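Putative electron transport related protein (Corynebacterium diphtheriae, PDB 4PQ1) is a DsbF homologue with a thioredoxin-like fold that probably exchanges thiols and disulfides with partner proteins through a redox-active CxxC motif. Local coordinates at residues Gly119-Leu131 against Val140-Ile154. Residues are numbered along the deposited sequence; the frame is centred on the assembly and turned at random.
Sequences GVPASVVPTTIVL and VFLREVTAQDLIKVI
Thr-128 and Phe-141 form the antiparallel hydrogen-bonded pair of a hairpin, exchanging bonds from Thr-128 N to Phe-141 O (3.0 Å) and from Phe-141 N to Thr-128 O (2.8 Å), while Thr-128 also illustrates how one threonine can serve a polar and an apolar neighbourhood at once. Its CB lies 4.2 Å from Val-145 CG2. There the side chain forks. The hydroxyl OG1 donates to a water at 2.7 Å, which in turn donates a hydrogen bond to the carbonyl O of Arg-143, so this buried oxygen is tied to the loop after the hairpin; OG1 is also hydrogen-bonded to Asn-50 ND2 on strand 46-52. OG1 sits beside the backbone N (chi1 -62°), which puts the methyl CG2 opposite that nitrogen and directs it to the helix, where it meets Leu-150 CD2 tip to tip at 3.6 Å. Val-130 extends this apolar seam: its CG2 also touches Leu-150 CD2, and its CG1 touches both Val-153 CG1 and Ile-154 CD1. On the opposite face of the sheet, Ile-129 and Val-140, a non-hydrogen-bonded pair, lie side by side. Helix 147-156 thus covers the Thr-128 and Val-130 face of strand 127-131, which runs between strands 46-52 and 137-141, while cis Pro-126 touches Cys-59 of the disulfide, as in thioredoxins.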
ATOM      1  N   GLY A 119       3.069   4.469  12.267  1.00 40.25           N
ATOM      2  CA  GLY A 119       2.948   3.393  13.236  1.00 35.10           C
ATOM      3  C   GLY A 119       1.825   2.423  12.939  1.00 29.97           C
ATOM      4  O   GLY A 119       1.212   1.862  13.847  1.00 29.79           O
ATOM      5  N   VAL A 120       1.526   2.259  11.660  1.00 27.37           N
ATOM      6  CA  VAL A 120       0.667   1.170  11.210  1.00 31.49           C
ATOM      7  C   VAL A 120       1.269  -0.156  11.715  1.00 26.80           C
ATOM      8  O   VAL A 120       2.490  -0.325  11.697  1.00 24.54           O
ATOM      9  CB  VAL A 120       0.523   1.215   9.671  1.00 27.88           C
ATOM     10  CG1 VAL A 120       0.470  -0.154   9.089  1.00 36.17           C
ATOM     11  CG2 VAL A 120      -0.732   1.999   9.279  1.00 23.85           C
ATOM     12  N   PRO A 121       0.426  -1.075  12.217  1.00 24.75           N
ATOM     13  CA  PRO A 121       0.932  -2.314  12.842  1.00 29.32           C
ATOM     14  C   PRO A 121       1.767  -3.173  11.887  1.00 23.85           C
ATOM     15  O   PRO A 121       1.217  -3.629  10.888  1.00 25.29           O
ATOM     16  CB  PRO A 121      -0.349  -3.068  13.243  1.00 23.59           C
ATOM     17  CG  PRO A 121      -1.455  -2.059  13.169  1.00 35.39           C
ATOM     18  CD  PRO A 121      -1.047  -1.033  12.159  1.00 30.11           C
ATOM     19  N   ALA A 122       3.055  -3.392  12.175  1.00 26.34           N
ATOM     20  CA  ALA A 122       3.906  -4.223  11.305  1.00 27.35           C
ATOM     21  C   ALA A 122       3.485  -5.683  11.337  1.00 23.43           C
ATOM     22  O   ALA A 122       3.870  -6.481  10.469  1.00 26.20           O
ATOM     23  CB  ALA A 122       5.394  -4.103  11.699  1.00 22.72           C
ATOM     24  N   SER A 123       2.700  -6.039  12.344  1.00 23.15           N
ATOM     25  CA  SER A 123       2.187  -7.394  12.466  1.00 27.08           C
ATOM     26  C   SER A 123       1.140  -7.737  11.401  1.00 26.37           C
ATOM     27  O   SER A 123       0.893  -8.900  11.131  1.00 23.67           O
ATOM     28  CB  SER A 123       1.571  -7.580  13.842  1.00 26.54           C
ATOM     29  OG  SER A 123       0.560  -6.605  14.022  1.00 23.40           O
ATOM     30  N   VAL A 124       0.508  -6.727  10.811  1.00 20.87           N
ATOM     31  CA  VAL A 124      -0.658  -6.973   9.970  1.00 19.25           C
ATOM     32  C   VAL A 124      -0.304  -6.966   8.493  1.00 24.84           C
ATOM     33  O   VAL A 124       0.016  -5.930   7.929  1.00 22.81           O
ATOM     34  CB  VAL A 124      -1.765  -5.933  10.236  1.00 27.04           C
ATOM     35  CG1 VAL A 124      -3.017  -6.220   9.383  1.00 16.79           C
ATOM     36  CG2 VAL A 124      -2.114  -5.895  11.735  1.00 27.51           C
ATOM     37  N   VAL A 125      -0.357  -8.144   7.874  1.00 23.94           N
ATOM     38  CA  VAL A 125      -0.124  -8.292   6.443  1.00 22.41           C
ATOM     39  C   VAL A 125      -1.181  -9.247   5.905  1.00 27.39           C
ATOM     40  O   VAL A 125      -1.325 -10.351   6.418  1.00 25.19           O
ATOM     41  CB  VAL A 125       1.291  -8.841   6.122  1.00 20.97           C
ATOM     42  CG1 VAL A 125       1.475  -8.996   4.619  1.00 27.45           C
ATOM     43  CG2 VAL A 125       2.344  -7.930   6.664  1.00 22.04           C
ATOM     44  N   PRO A 126      -1.928  -8.823   4.873  1.00 27.31           N
ATOM     45  CA  PRO A 126      -1.732  -7.542   4.193  1.00 25.62           C
ATOM     46  C   PRO A 126      -2.353  -6.350   4.940  1.00 20.55           C
ATOM     47  O   PRO A 126      -3.193  -6.531   5.823  1.00 22.37           O
ATOM     48  CB  PRO A 126      -2.423  -7.771   2.853  1.00 23.72           C
ATOM     49  CG  PRO A 126      -3.562  -8.674   3.197  1.00 18.50           C
ATOM     50  CD  PRO A 126      -3.070  -9.566   4.310  1.00 23.77           C
ATOM     51  N   THR A 127      -1.871  -5.158   4.611  1.00 22.92           N
ATOM     52  CA  THR A 127      -2.463  -3.880   5.024  1.00 16.54           C
ATOM     53  C   THR A 127      -2.551  -3.038   3.772  1.00 21.73           C
ATOM     54  O   THR A 127      -1.624  -3.042   2.945  1.00 20.37           O
ATOM     55  CB  THR A 127      -1.629  -3.141   6.098  1.00 21.22           C
ATOM     56  OG1 THR A 127      -1.736  -3.830   7.351  1.00 21.52           O
ATOM     57  CG2 THR A 127      -2.104  -1.632   6.286  1.00 17.75           C
ATOM     58  N   THR A 128      -3.666  -2.335   3.611  1.00 21.52           N
ATOM     59  CA  THR A 128      -3.802  -1.436   2.480  1.00 27.71           C
ATOM     60  C   THR A 128      -4.124  -0.025   2.938  1.00 24.17           C
ATOM     61  O   THR A 128      -5.063   0.192   3.712  1.00 24.77           O
ATOM     62  CB  THR A 128      -4.885  -1.905   1.507  1.00 26.48           C
ATOM     63  OG1 THR A 128      -4.519  -3.179   0.980  1.00 25.33           O
ATOM     64  CG2 THR A 128      -5.019  -0.913   0.362  1.00 22.70           C
ATOM     65  N   ILE A 129      -3.338   0.935   2.469  1.00 24.49           N
ATOM     66  CA  ILE A 129      -3.600   2.331   2.796  1.00 22.40           C
ATOM     67  C   ILE A 129      -3.867   3.147   1.541  1.00 24.29           C
ATOM     68  O   ILE A 129      -3.029   3.205   0.640  1.00 23.24           O
ATOM     69  CB  ILE A 129      -2.443   2.950   3.567  1.00 20.60           C
ATOM     70  CG1 ILE A 129      -2.193   2.146   4.846  1.00 17.89           C
ATOM     71  CG2 ILE A 129      -2.764   4.422   3.882  1.00 20.58           C
ATOM     72  CD1 ILE A 129      -0.967   2.562   5.599  1.00 19.60           C
ATOM     73  N   VAL A 130      -5.042   3.770   1.483  1.00 18.58           N
ATOM     74  CA  VAL A 130      -5.372   4.618   0.340  1.00 23.28           C
ATOM     75  C   VAL A 130      -5.011   6.059   0.689  1.00 27.08           C
ATOM     76  O   VAL A 130      -5.593   6.632   1.598  1.00 20.61           O
ATOM     77  CB  VAL A 130      -6.866   4.531  -0.046  1.00 20.04           C
ATOM     78  CG1 VAL A 130      -7.127   5.339  -1.292  1.00 21.19           C
ATOM     79  CG2 VAL A 130      -7.294   3.076  -0.274  1.00 20.85           C
ATOM     80  N   LEU A 131      -4.024   6.617  -0.007  1.00 26.77           N
ATOM     81  CA  LEU A 131      -3.622   8.000   0.198  1.00 28.57           C
ATOM     82  C   LEU A 131      -4.330   8.903  -0.807  1.00 29.90           C
ATOM     83  O   LEU A 131      -4.536   8.489  -1.952  1.00 25.18           O
ATOM     84  CB  LEU A 131      -2.110   8.151   0.049  1.00 25.36           C
ATOM     85  CG  LEU A 131      -1.212   7.257   0.885  1.00 20.92           C
ATOM     86  CD1 LEU A 131       0.248   7.546   0.533  1.00 18.23           C
ATOM     87  CD2 LEU A 131      -1.468   7.482   2.348  1.00 22.55           C
ATOM     88  N   VAL A 140      -7.516   3.199   5.961  1.00 23.41           N
ATOM     89  CA  VAL A 140      -6.567   2.141   6.281  1.00 26.13           C
ATOM     90  C   VAL A 140      -7.298   0.823   6.501  1.00 22.77           C
ATOM     91  O   VAL A 140      -8.229   0.747   7.302  1.00 25.06           O
ATOM     92  CB  VAL A 140      -5.733   2.472   7.531  1.00 28.52           C
ATOM     93  CG1 VAL A 140      -4.754   1.309   7.847  1.00 19.17           C
ATOM     94  CG2 VAL A 140      -5.006   3.815   7.346  1.00 22.73           C
ATOM     95  N   PHE A 141      -6.876  -0.208   5.781  1.00 19.65           N
ATOM     96  CA  PHE A 141      -7.499  -1.524   5.870  1.00 22.43           C
ATOM     97  C   PHE A 141      -6.553  -2.521   6.518  1.00 22.58           C
ATOM     98  O   PHE A 141      -5.496  -2.825   5.956  1.00 19.33           O
ATOM     99  CB  PHE A 141      -7.903  -2.033   4.482  1.00 24.23           C
ATOM    100  CG  PHE A 141      -9.010  -1.240   3.835  1.00 23.72           C
ATOM    101  CD1 PHE A 141     -10.336  -1.519   4.118  1.00 19.21           C
ATOM    102  CD2 PHE A 141      -8.722  -0.230   2.920  1.00 19.26           C
ATOM    103  CE1 PHE A 141     -11.357  -0.791   3.522  1.00 25.70           C
ATOM    104  CE2 PHE A 141      -9.736   0.494   2.326  1.00 21.31           C
ATOM    105  CZ  PHE A 141     -11.060   0.216   2.625  1.00 16.72           C
ATOM    106  N   LEU A 142      -6.926  -3.019   7.698  1.00 21.61           N
ATOM    107  CA  LEU A 142      -6.110  -3.991   8.426  1.00 17.03           C
ATOM    108  C   LEU A 142      -6.635  -5.399   8.146  1.00 26.13           C
ATOM    109  O   LEU A 142      -6.892  -6.194   9.050  1.00 23.05           O
ATOM    110  CB  LEU A 142      -6.120  -3.694   9.926  1.00 22.45           C
ATOM    111  CG  LEU A 142      -5.689  -2.259  10.275  1.00 22.07           C
ATOM    112  CD1 LEU A 142      -5.842  -1.988  11.767  1.00 28.01           C
ATOM    113  CD2 LEU A 142      -4.258  -1.968   9.796  1.00 14.99           C
ATOM    114  N   ARG A 143      -6.790  -5.685   6.864  1.00 17.90           N
ATOM    115  CA  ARG A 143      -7.412  -6.893   6.411  1.00 19.28           C
ATOM    116  C   ARG A 143      -7.192  -6.952   4.925  1.00 21.06           C
ATOM    117  O   ARG A 143      -6.836  -5.948   4.317  1.00 15.25           O
ATOM    118  CB  ARG A 143      -8.904  -6.928   6.748  1.00 16.41           C
ATOM    119  CG  ARG A 143      -9.708  -5.771   6.175  1.00 19.13           C
ATOM    120  CD  ARG A 143     -11.188  -6.119   6.160  1.00 19.13           C
ATOM    121  NE  ARG A 143     -12.045  -5.021   5.728  1.00 23.18           N
ATOM    122  CZ  ARG A 143     -12.478  -4.848   4.485  1.00 27.69           C
ATOM    123  NH1 ARG A 143     -12.129  -5.700   3.535  1.00 31.73           N
ATOM    124  NH2 ARG A 143     -13.267  -3.822   4.190  1.00 30.05           N
ATOM    125  N   GLU A 144      -7.332  -8.155   4.370  1.00 20.74           N
ATOM    126  CA  GLU A 144      -7.456  -8.337   2.940  1.00 20.17           C
ATOM    127  C   GLU A 144      -8.590  -7.442   2.403  1.00 23.86           C
ATOM    128  O   GLU A 144      -9.621  -7.266   3.072  1.00 20.18           O
ATOM    129  CB  GLU A 144      -7.735  -9.813   2.636  1.00 20.10           C
ATOM    130  CG  GLU A 144      -7.827 -10.141   1.164  1.00 23.39           C
ATOM    131  CD  GLU A 144      -7.967 -11.647   0.896  1.00 32.77           C
ATOM    132  OE1 GLU A 144      -8.124 -12.003  -0.297  1.00 26.23           O
ATOM    133  OE2 GLU A 144      -7.933 -12.454   1.868  1.00 17.03           O
ATOM    134  N   VAL A 145      -8.398  -6.871   1.215  1.00 24.66           N
ATOM    135  CA  VAL A 145      -9.421  -6.034   0.595  1.00 23.91           C
ATOM    136  C   VAL A 145      -9.829  -6.585  -0.764  1.00 31.56           C
ATOM    137  O   VAL A 145      -9.044  -7.282  -1.404  1.00 24.16           O
ATOM    138  CB  VAL A 145      -8.941  -4.580   0.390  1.00 27.59           C
ATOM    139  CG1 VAL A 145      -8.910  -3.833   1.706  1.00 27.19           C
ATOM    140  CG2 VAL A 145      -7.572  -4.544  -0.299  1.00 24.20           C
ATOM    141  N   THR A 146     -11.048  -6.256  -1.201  1.00 29.70           N
ATOM    142  CA  THR A 146     -11.456  -6.447  -2.591  1.00 26.35           C
ATOM    143  C   THR A 146     -11.187  -5.188  -3.390  1.00 30.63           C
ATOM    144  O   THR A 146     -10.918  -4.123  -2.826  1.00 29.31           O
ATOM    145  CB  THR A 146     -12.956  -6.764  -2.746  1.00 31.75           C
ATOM    146  OG1 THR A 146     -13.724  -5.646  -2.289  1.00 31.10           O
ATOM    147  CG2 THR A 146     -13.343  -7.993  -1.969  1.00 29.66           C
ATOM    148  N   ALA A 147     -11.297  -5.300  -4.708  1.00 27.57           N
ATOM    149  CA  ALA A 147     -11.079  -4.150  -5.568  1.00 31.25           C
ATOM    150  C   ALA A 147     -12.141  -3.062  -5.313  1.00 30.97           C
ATOM    151  O   ALA A 147     -11.867  -1.872  -5.459  1.00 29.79           O
ATOM    152  CB  ALA A 147     -11.074  -4.576  -7.020  1.00 29.04           C
ATOM    153  N   GLN A 148     -13.332  -3.475  -4.886  1.00 26.10           N
ATOM    154  CA  GLN A 148     -14.434  -2.542  -4.696  1.00 30.61           C
ATOM    155  C   GLN A 148     -14.301  -1.799  -3.351  1.00 37.94           C
ATOM    156  O   GLN A 148     -14.765  -0.654  -3.222  1.00 30.87           O
ATOM    157  CB  GLN A 148     -15.775  -3.280  -4.806  1.00 28.44           C
ATOM    158  CG  GLN A 148     -16.989  -2.393  -5.136  1.00 49.75           C
ATOM    159  CD  GLN A 148     -16.742  -1.419  -6.286  1.00 42.85           C
ATOM    160  OE1 GLN A 148     -16.485  -0.236  -6.064  1.00 46.29           O
ATOM    161  NE2 GLN A 148     -16.823  -1.913  -7.516  1.00 41.59           N
ATOM    162  N   ASP A 149     -13.673  -2.444  -2.363  1.00 33.53           N
ATOM    163  CA  ASP A 149     -13.280  -1.770  -1.117  1.00 27.38           C
ATOM    164  C   ASP A 149     -12.523  -0.502  -1.466  1.00 26.03           C
ATOM    165  O   ASP A 149     -12.851   0.595  -1.008  1.00 34.44           O
ATOM    166  CB  ASP A 149     -12.378  -2.654  -0.240  1.00 31.02           C
ATOM    167  CG  ASP A 149     -13.135  -3.734   0.523  1.00 36.77           C
ATOM    168  OD1 ASP A 149     -14.263  -3.476   1.004  1.00 30.09           O
ATOM    169  OD2 ASP A 149     -12.569  -4.849   0.665  1.00 35.26           O
ATOM    170  N   LEU A 150     -11.517  -0.671  -2.314  1.00 26.55           N
ATOM    171  CA  LEU A 150     -10.600   0.398  -2.654  1.00 26.74           C
ATOM    172  C   LEU A 150     -11.226   1.390  -3.600  1.00 29.95           C
ATOM    173  O   LEU A 150     -11.079   2.590  -3.415  1.00 24.22           O
ATOM    174  CB  LEU A 150      -9.334  -0.170  -3.268  1.00 25.35           C
ATOM    175  CG  LEU A 150      -8.647  -1.163  -2.331  1.00 26.92           C
ATOM    176  CD1 LEU A 150      -7.403  -1.729  -2.981  1.00 32.02           C
ATOM    177  CD2 LEU A 150      -8.300  -0.489  -1.021  1.00 19.58           C
ATOM    178  N   ILE A 151     -11.924   0.888  -4.610  1.00 27.98           N
ATOM    179  CA  ILE A 151     -12.541   1.753  -5.599  1.00 29.27           C
ATOM    180  C   ILE A 151     -13.543   2.720  -4.950  1.00 27.81           C
ATOM    181  O   ILE A 151     -13.583   3.886  -5.289  1.00 27.23           O
ATOM    182  CB  ILE A 151     -13.230   0.926  -6.713  1.00 29.21           C
ATOM    183  CG1 ILE A 151     -12.184   0.452  -7.725  1.00 26.24           C
ATOM    184  CG2 ILE A 151     -14.289   1.759  -7.439  1.00 35.67           C
ATOM    185  CD1 ILE A 151     -12.711  -0.562  -8.702  1.00 34.34           C
ATOM    186  N   LYS A 152     -14.328   2.230  -4.002  1.00 30.93           N
ATOM    187  CA  LYS A 152     -15.285   3.060  -3.307  1.00 27.81           C
ATOM    188  C   LYS A 152     -14.606   4.234  -2.633  1.00 34.11           C
ATOM    189  O   LYS A 152     -15.091   5.364  -2.716  1.00 28.14           O
ATOM    190  CB  LYS A 152     -16.064   2.243  -2.282  1.00 28.98           C
ATOM    191  CG  LYS A 152     -17.130   1.388  -2.922  1.00 35.04           C
ATOM    192  CD  LYS A 152     -18.045   0.765  -1.886  1.00 50.43           C
ATOM    193  CE  LYS A 152     -19.245   0.114  -2.561  1.00 65.72           C
ATOM    194  NZ  LYS A 152     -20.164  -0.542  -1.587  1.00 76.63           N
ATOM    195  N   VAL A 153     -13.480   3.971  -1.982  1.00 22.21           N
ATOM    196  CA  VAL A 153     -12.691   5.038  -1.404  1.00 23.80           C
ATOM    197  C   VAL A 153     -12.136   5.904  -2.517  1.00 32.37           C
ATOM    198  O   VAL A 153     -12.214   7.138  -2.450  1.00 31.65           O
ATOM    199  CB  VAL A 153     -11.520   4.530  -0.561  1.00 30.08           C
ATOM    200  CG1 VAL A 153     -10.765   5.734   0.037  1.00 23.41           C
ATOM    201  CG2 VAL A 153     -12.013   3.583   0.530  1.00 26.96           C
ATOM    202  N   ILE A 154     -11.571   5.255  -3.532  1.00 24.60           N
ATOM    203  CA  ILE A 154     -10.958   5.971  -4.655  1.00 33.11           C
ATOM    204  C   ILE A 154     -11.918   7.026  -5.187  1.00 32.59           C
ATOM    205  O   ILE A 154     -11.575   8.203  -5.248  1.00 31.39           O
ATOM    206  CB  ILE A 154     -10.548   5.019  -5.811  1.00 30.00           C
ATOM    207  CG1 ILE A 154      -9.368   4.129  -5.401  1.00 36.35           C
ATOM    208  CG2 ILE A 154     -10.161   5.813  -7.057  1.00 23.70           C
ATOM    209  CD1 ILE A 154      -8.143   4.914  -5.005  1.00 36.03           C
TER
HETATM  210  O   HOH W   1      -5.352  -5.420   2.233  1.00 19.22           O